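Local coordinates for protein aminotransferase (Paracoccus denitrificans, PDB 4GRX) that probably moves amino groups between amines or amino acids and carbonyl acceptors, using pyridoxal phosphate held as a Schiff base on a lysine, at residues S109-E114 with K347-V352; L424-L429 with E451-A456. All blocks are in the same frame, centred on the assembly; numbering follows the deposited sequence.

Contact 1. Residues S109-E114 with K347-V352; sequences SEKLVE and KAIDVV. With NA (sodium ion), chain E.
Between segments 109-114 and 347-352, which lie on helices 103-115 and 339-354, Lys111 and Ile349 have the closest CA atoms, 8.8 Å apart, a spacing too wide for the backbones to meet, and side chains bridge the gap. Ile349 fills it and serves both partners, one with each branch. Its first torsion (chi1 -68°) lays CG1 beside the backbone N, directing CD1 beyond it to Leu112, and sets CG2 anti to that N, on the side of the lysine. The longer arm ends at CD1, which meets Leu112 CD2 at 4.0 Å, the two side chains crossing at about a right angle. The shorter arm, CG2, comes up against the aliphatic part of Lys111, 4.4 Å from its CG.

Two helices of a fold type I aminotransferase are thus joined through a small apolar patch. Helix 103-115 packs on strand 122-126 at the edge of the seven-stranded sheet, where Leu112 rests on Val123 and Tyr125, and Phe274 touches both Leu112 and Ile349.

The far end of Lys111 takes another course. With CG anti to the backbone N (chi1 179°) and bends at the next two bonds, the chain brings NZ to Glu114 OE2 at 3.4 Å, a salt bridge within the helix that is weak as a hydrogen bond. The backbone carbonyls of Val113 and Glu114 both bind a sodium ion near the helix end: Val113 O lies 2.5 Å and Glu114 O 2.8 Å from the metal, Ser116 O and Phe118 O bind it as well, and a water completes the ligands at 2.2 Å.

Contact 2. Residues L424-L429 with E451-A456; sequences LICRPL and EKLEKA
Leu424 lies over the backbone of helix 443-463 where that helix passes strand 424-425, a strand-on-helix packing in the C-terminal part of the fold type I aminotransferase. Its CD2 lies against the peptide joining Lys452 and Leu453, 3.5 Å from Leu453 N, and is 3.8 Å from Lys452 CB and 4.0 Å from Leu453 CB. Farther back, Leu424 CB lies 3.9 Å from Lys452 CB, so the methylenes of the lysine run past the root of the leucine while the leucine's CD2 rests on the helix backbone. CG anti to the backbone N (chi1 168°), with chi2 near 68°, brings CD2 to the helix. Two residues on, Cys426 points the same way, and its SG meets Leu453 CD1 at 4.3 Å.

In the second shell, Cys419 of helix 411-421 packs on Leu424, and Ile433 of strand 432-435 touches both Cys426 and Leu453. The extended chain of Lys452 carries its charge past this apolar layer to a salt bridge with Glu448 and a hydrogen bond to Gly423 O. Beyond Cys426, NH2 of Arg427 forms a salt bridge with Glu413, while its NH1 donates to a lone pair of Pro428 O at 2.6 Å, in the carbonyl plane, the oxygen lying 21° out of the guanidinium plane.

How the contacts relate
Both segments of contact 1 precede those of contact 2 in sequence, and the centres of the two contacts stand 33 Å apart, with about 20 Å between nearest atoms. They therefore hold different parts of the chain without touching: contact 1 joins two helices widely separated in sequence, next to the edge strand 122-126 of the seven-stranded sheet, whereas contact 2, in the C-terminal part, ties helix 443-463 to strand 424-425, one of the two edge strands, within this chain, of a four-stranded sheet. Each also borders the second subunit. Their ligand associations differ: segment 109-114 supplies part of the sodium site, and segment 424-429 ends at Leu429, which touches the bound delta-amino valeric acid.

Contact 1. Residues S109-E114 with K347-V352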
loop_
_atom_site.group_PDB
_atom_site.type_symbol
_atom_site.label_atom_id
_atom_site.label_comp_id
_atom_site.label_asym_id
_atom_site.label_seq_id
_atom_site.Cartn_x
_atom_site.Cartn_y
_atom_site.Cartn_z
ATOM N N SER A 109 -2.724 -14.527 11.747
ATOM C CA SER A 109 -4.188 -14.433 11.884
ATOM C C SER A 109 -4.644 -14.954 13.249
ATOM O O SER A 109 -5.292 -14.237 14.006
ATOM C CB SER A 109 -4.905 -15.205 10.773
ATOM O OG SER A 109 -4.691 -14.638 9.495
ATOM N N GLU A 110 -4.265 -16.194 13.560
ATOM C CA GLU A 110 -4.603 -16.839 14.822
ATOM C C GLU A 110 -4.103 -16.028 16.012
ATOM O O GLU A 110 -4.857 -15.747 16.948
ATOM C CB GLU A 110 -4.001 -18.233 14.840
ATOM C CG GLU A 110 -4.495 -19.119 15.968
ATOM C CD GLU A 110 -4.246 -20.590 15.683
ATOM O OE1 GLU A 110 -3.172 -20.907 15.129
ATOM O OE2 GLU A 110 -5.118 -21.432 16.009
ATOM N N LYS A 111 -2.833 -15.634 15.950
ATOM C CA LYS A 111 -2.223 -14.829 17.005
ATOM C C LYS A 111 -2.947 -13.497 17.192
ATOM O O LYS A 111 -3.281 -13.118 18.324
ATOM C CB LYS A 111 -0.729 -14.617 16.724
ATOM C CG LYS A 111 0.020 -13.773 17.754
ATOM C CD LYS A 111 -0.186 -14.199 19.212
ATOM C CE LYS A 111 0.257 -15.630 19.500
ATOM N NZ LYS A 111 0.670 -15.834 20.920
ATOM N N LEU A 112 -3.201 -12.812 16.076
ATOM C CA LEU A 112 -3.852 -11.505 16.085
ATOM C C LEU A 112 -5.264 -11.476 16.674
ATOM O O LEU A 112 -5.590 -10.565 17.438
ATOM C CB LEU A 112 -3.856 -10.881 14.681
ATOM C CG LEU A 112 -2.614 -10.094 14.258
ATOM C CD1 LEU A 112 -2.733 -9.656 12.803
ATOM C CD2 LEU A 112 -2.372 -8.889 15.165
ATOM N N VAL A 113 -6.109 -12.445 16.317
ATOM C CA VAL A 113 -7.460 -12.497 16.876
ATOM C C VAL A 113 -7.332 -12.685 18.378
ATOM O O VAL A 113 -8.064 -12.079 19.162
ATOM C CB VAL A 113 -8.326 -13.596 16.220
ATOM C CG1 VAL A 113 -9.493 -14.013 17.112
ATOM C CG2 VAL A 113 -8.820 -13.115 14.862
ATOM N N GLU A 114 -6.355 -13.486 18.774
ATOM C CA GLU A 114 -6.131 -13.756 20.179
ATOM C C GLU A 114 -5.773 -12.488 21.000
ATOM O O GLU A 114 -6.471 -12.165 21.981
ATOM C CB GLU A 114 -5.079 -14.837 20.327
ATOM C CG GLU A 114 -4.957 -15.341 21.735
ATOM C CD GLU A 114 -3.536 -15.689 22.098
ATOM O OE1 GLU A 114 -3.290 -15.843 23.313
ATOM O OE2 GLU A 114 -2.675 -15.807 21.190
ATOM N N LYS A 347 7.131 -12.333 15.851
ATOM C CA LYS A 347 8.253 -11.929 16.676
ATOM C C LYS A 347 8.066 -10.555 17.320
ATOM O O LYS A 347 8.376 -10.381 18.503
ATOM C CB LYS A 347 9.554 -11.951 15.882
ATOM C CG LYS A 347 10.790 -11.783 16.748
ATOM C CD LYS A 347 11.004 -12.996 17.634
ATOM C CE LYS A 347 11.967 -12.677 18.759
ATOM N NZ LYS A 347 12.100 -13.823 19.695
ATOM N N ALA A 348 7.580 -9.583 16.552
ATOM C CA ALA A 348 7.372 -8.239 17.106
ATOM C C ALA A 348 6.320 -8.234 18.226
ATOM O O ALA A 348 6.538 -7.642 19.288
ATOM C CB ALA A 348 7.009 -7.240 16.013
ATOM N N ILE A 349 5.188 -8.893 17.979
ATOM C CA ILE A 349 4.148 -9.068 18.995
ATOM C C ILE A 349 4.726 -9.742 20.257
ATOM O O ILE A 349 4.507 -9.275 21.380
ATOM C CB ILE A 349 2.917 -9.818 18.415
ATOM C CG1 ILE A 349 2.212 -8.908 17.389
ATOM C CG2 ILE A 349 1.950 -10.257 19.520
ATOM C CD1 ILE A 349 1.441 -9.627 16.311
ATOM N N ASP A 350 5.494 -10.806 20.060
ATOM C CA ASP A 350 6.127 -11.504 21.177
ATOM C C ASP A 350 7.100 -10.587 21.928
ATOM O O ASP A 350 7.043 -10.505 23.155
ATOM C CB ASP A 350 6.828 -12.787 20.712
ATOM C CG ASP A 350 7.212 -13.704 21.871
ATOM O OD1 ASP A 350 6.765 -13.463 23.018
ATOM O OD2 ASP A 350 7.961 -14.681 21.637
ATOM N N VAL A 351 7.974 -9.894 21.196
ATOM C CA VAL A 351 8.960 -8.989 21.808
ATOM C C VAL A 351 8.300 -7.907 22.674
ATOM O O VAL A 351 8.699 -7.695 23.824
ATOM C CB VAL A 351 9.897 -8.351 20.750
ATOM C CG1 VAL A 351 10.603 -7.117 21.306
ATOM C CG2 VAL A 351 10.918 -9.368 20.256
ATOM N N VAL A 352 7.287 -7.246 22.124
ATOM C CA VAL A 352 6.604 -6.154 22.807
ATOM C C VAL A 352 5.923 -6.636 24.104
ATOM O O VAL A 352 6.199 -6.124 25.197
ATOM C CB VAL A 352 5.604 -5.427 21.856
ATOM C CG1 VAL A 352 4.774 -4.394 22.597
ATOM C CG2 VAL A 352 6.341 -4.752 20.711
HETATM NA NA NA E . -9.157 -12.003 21.352
HETATM O O HOH W 1 -9.088 -11.606 23.546
#

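Contact 2. Residues L424-L429 with E451-A456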
loop_
_atom_site.group_PDB
_atom_site.type_symbol
_atom_site.label_atom_id
_atom_site.label_comp_id
_atom_site.label_asym_id
_atom_site.label_seq_id
_atom_site.Cartn_x
_atom_site.Cartn_y
_atom_site.Cartn_z
ATOM N N LEU A 424 19.252 15.372 18.206
ATOM C CA LEU A 424 17.947 14.838 18.632
ATOM C C LEU A 424 16.963 14.855 17.484
ATOM O O LEU A 424 16.576 15.924 17.022
ATOM C CB LEU A 424 17.374 15.613 19.851
ATOM C CG LEU A 424 15.899 15.415 20.287
ATOM C CD1 LEU A 424 15.664 14.028 20.845
ATOM C CD2 LEU A 424 15.417 16.445 21.303
ATOM N N ILE A 425 16.552 13.685 17.002
ATOM C CA ILE A 425 15.490 13.679 15.999
ATOM C C ILE A 425 14.169 13.896 16.739
ATOM O O ILE A 425 13.752 13.079 17.568
ATOM C CB ILE A 425 15.445 12.398 15.133
ATOM C CG1 ILE A 425 16.728 12.217 14.287
ATOM C CG2 ILE A 425 14.178 12.372 14.290
ATOM C CD1 ILE A 425 17.214 13.432 13.534
ATOM N N CYS A 426 13.543 15.032 16.455
ATOM C CA CYS A 426 12.272 15.396 17.045
ATOM C C CYS A 426 11.483 16.046 15.947
ATOM O O CYS A 426 11.935 17.048 15.392
ATOM C CB CYS A 426 12.483 16.400 18.173
ATOM S SG CYS A 426 10.961 17.019 18.916
ATOM N N ARG A 427 10.319 15.491 15.617
ATOM C CA ARG A 427 9.543 16.034 14.512
ATOM C C ARG A 427 8.212 16.672 14.922
ATOM O O ARG A 427 7.243 15.958 15.203
ATOM C CB ARG A 427 9.308 14.973 13.433
ATOM C CG ARG A 427 9.346 15.528 12.008
ATOM C CD ARG A 427 8.655 16.878 11.884
ATOM N NE ARG A 427 9.400 17.766 11.007
ATOM C CZ ARG A 427 9.321 19.095 11.000
ATOM N NH1 ARG A 427 8.533 19.760 11.844
ATOM N NH2 ARG A 427 10.067 19.768 10.134
ATOM N N PRO A 428 8.163 18.017 14.941
ATOM C CA PRO A 428 6.964 18.776 15.231
ATOM C C PRO A 428 5.991 18.730 14.087
ATOM O O PRO A 428 6.380 18.871 12.943
ATOM C CB PRO A 428 7.489 20.206 15.391
ATOM C CG PRO A 428 8.896 20.026 15.845
ATOM C CD PRO A 428 9.343 18.894 14.956
ATOM N N LEU A 429 4.727 18.534 14.413
ATOM C CA LEU A 429 3.674 18.511 13.428
ATOM C C LEU A 429 2.872 19.734 13.755
ATOM O O LEU A 429 2.250 19.793 14.808
ATOM C CB LEU A 429 2.838 17.230 13.565
ATOM C CG LEU A 429 3.653 15.919 13.724
ATOM C CD1 LEU A 429 2.796 14.767 14.208
ATOM C CD2 LEU A 429 4.396 15.505 12.459
ATOM N N GLU A 451 16.870 17.117 28.024
ATOM C CA GLU A 451 17.965 18.088 27.988
ATOM C C GLU A 451 18.173 18.666 26.569
ATOM O O GLU A 451 18.267 19.880 26.390
ATOM C CB GLU A 451 19.234 17.438 28.551
ATOM C CG GLU A 451 20.541 18.172 28.300
ATOM C CD GLU A 451 21.710 17.527 29.032
ATOM O OE1 GLU A 451 21.665 16.297 29.287
ATOM O OE2 GLU A 451 22.672 18.252 29.368
ATOM N N LYS A 452 18.209 17.801 25.560
ATOM C CA LYS A 452 18.359 18.266 24.173
ATOM C C LYS A 452 17.168 19.122 23.692
ATOM O O LYS A 452 17.372 20.203 23.107
ATOM C CB LYS A 452 18.652 17.094 23.226
ATOM C CG LYS A 452 20.066 16.564 23.398
ATOM C CD LYS A 452 20.339 15.323 22.573
ATOM C CE LYS A 452 21.816 14.988 22.601
ATOM N NZ LYS A 452 22.122 13.946 21.593
ATOM N N LEU A 453 15.947 18.651 23.971
ATOM C CA LEU A 453 14.732 19.378 23.628
ATOM C C LEU A 453 14.691 20.767 24.252
ATOM O O LEU A 453 14.324 21.728 23.594
ATOM C CB LEU A 453 13.484 18.583 24.031
ATOM C CG LEU A 453 12.121 19.165 23.629
ATOM C CD1 LEU A 453 12.089 19.597 22.167
ATOM C CD2 LEU A 453 11.007 18.178 23.920
ATOM N N GLU A 454 15.080 20.861 25.514
ATOM C CA GLU A 454 15.026 22.109 26.266
ATOM C C GLU A 454 15.945 23.173 25.710
ATOM O O GLU A 454 15.568 24.344 25.621
ATOM C CB GLU A 454 15.414 21.863 27.714
ATOM C CG GLU A 454 14.456 20.992 28.488
ATOM C CD GLU A 454 14.155 21.602 29.830
ATOM O OE1 GLU A 454 14.281 20.896 30.865
ATOM O OE2 GLU A 454 13.812 22.807 29.836
ATOM N N LYS A 455 17.162 22.758 25.370
ATOM C CA LYS A 455 18.151 23.641 24.774
ATOM C C LYS A 455 17.604 24.209 23.458
ATOM O O LYS A 455 17.587 25.430 23.257
ATOM C CB LYS A 455 19.462 22.884 24.552
ATOM C CG LYS A 455 20.699 23.772 24.546
ATOM C CD LYS A 455 21.984 22.954 24.618
ATOM C CE LYS A 455 21.946 21.931 25.753
ATOM N NZ LYS A 455 23.311 21.449 26.108
ATOM N N ALA A 456 17.128 23.312 22.594
ATOM C CA ALA A 456 16.441 23.680 21.357
ATOM C C ALA A 456 15.345 24.713 21.605
ATOM O O ALA A 456 15.308 25.745 20.932
ATOM C CB ALA A 456 15.876 22.449 20.675
#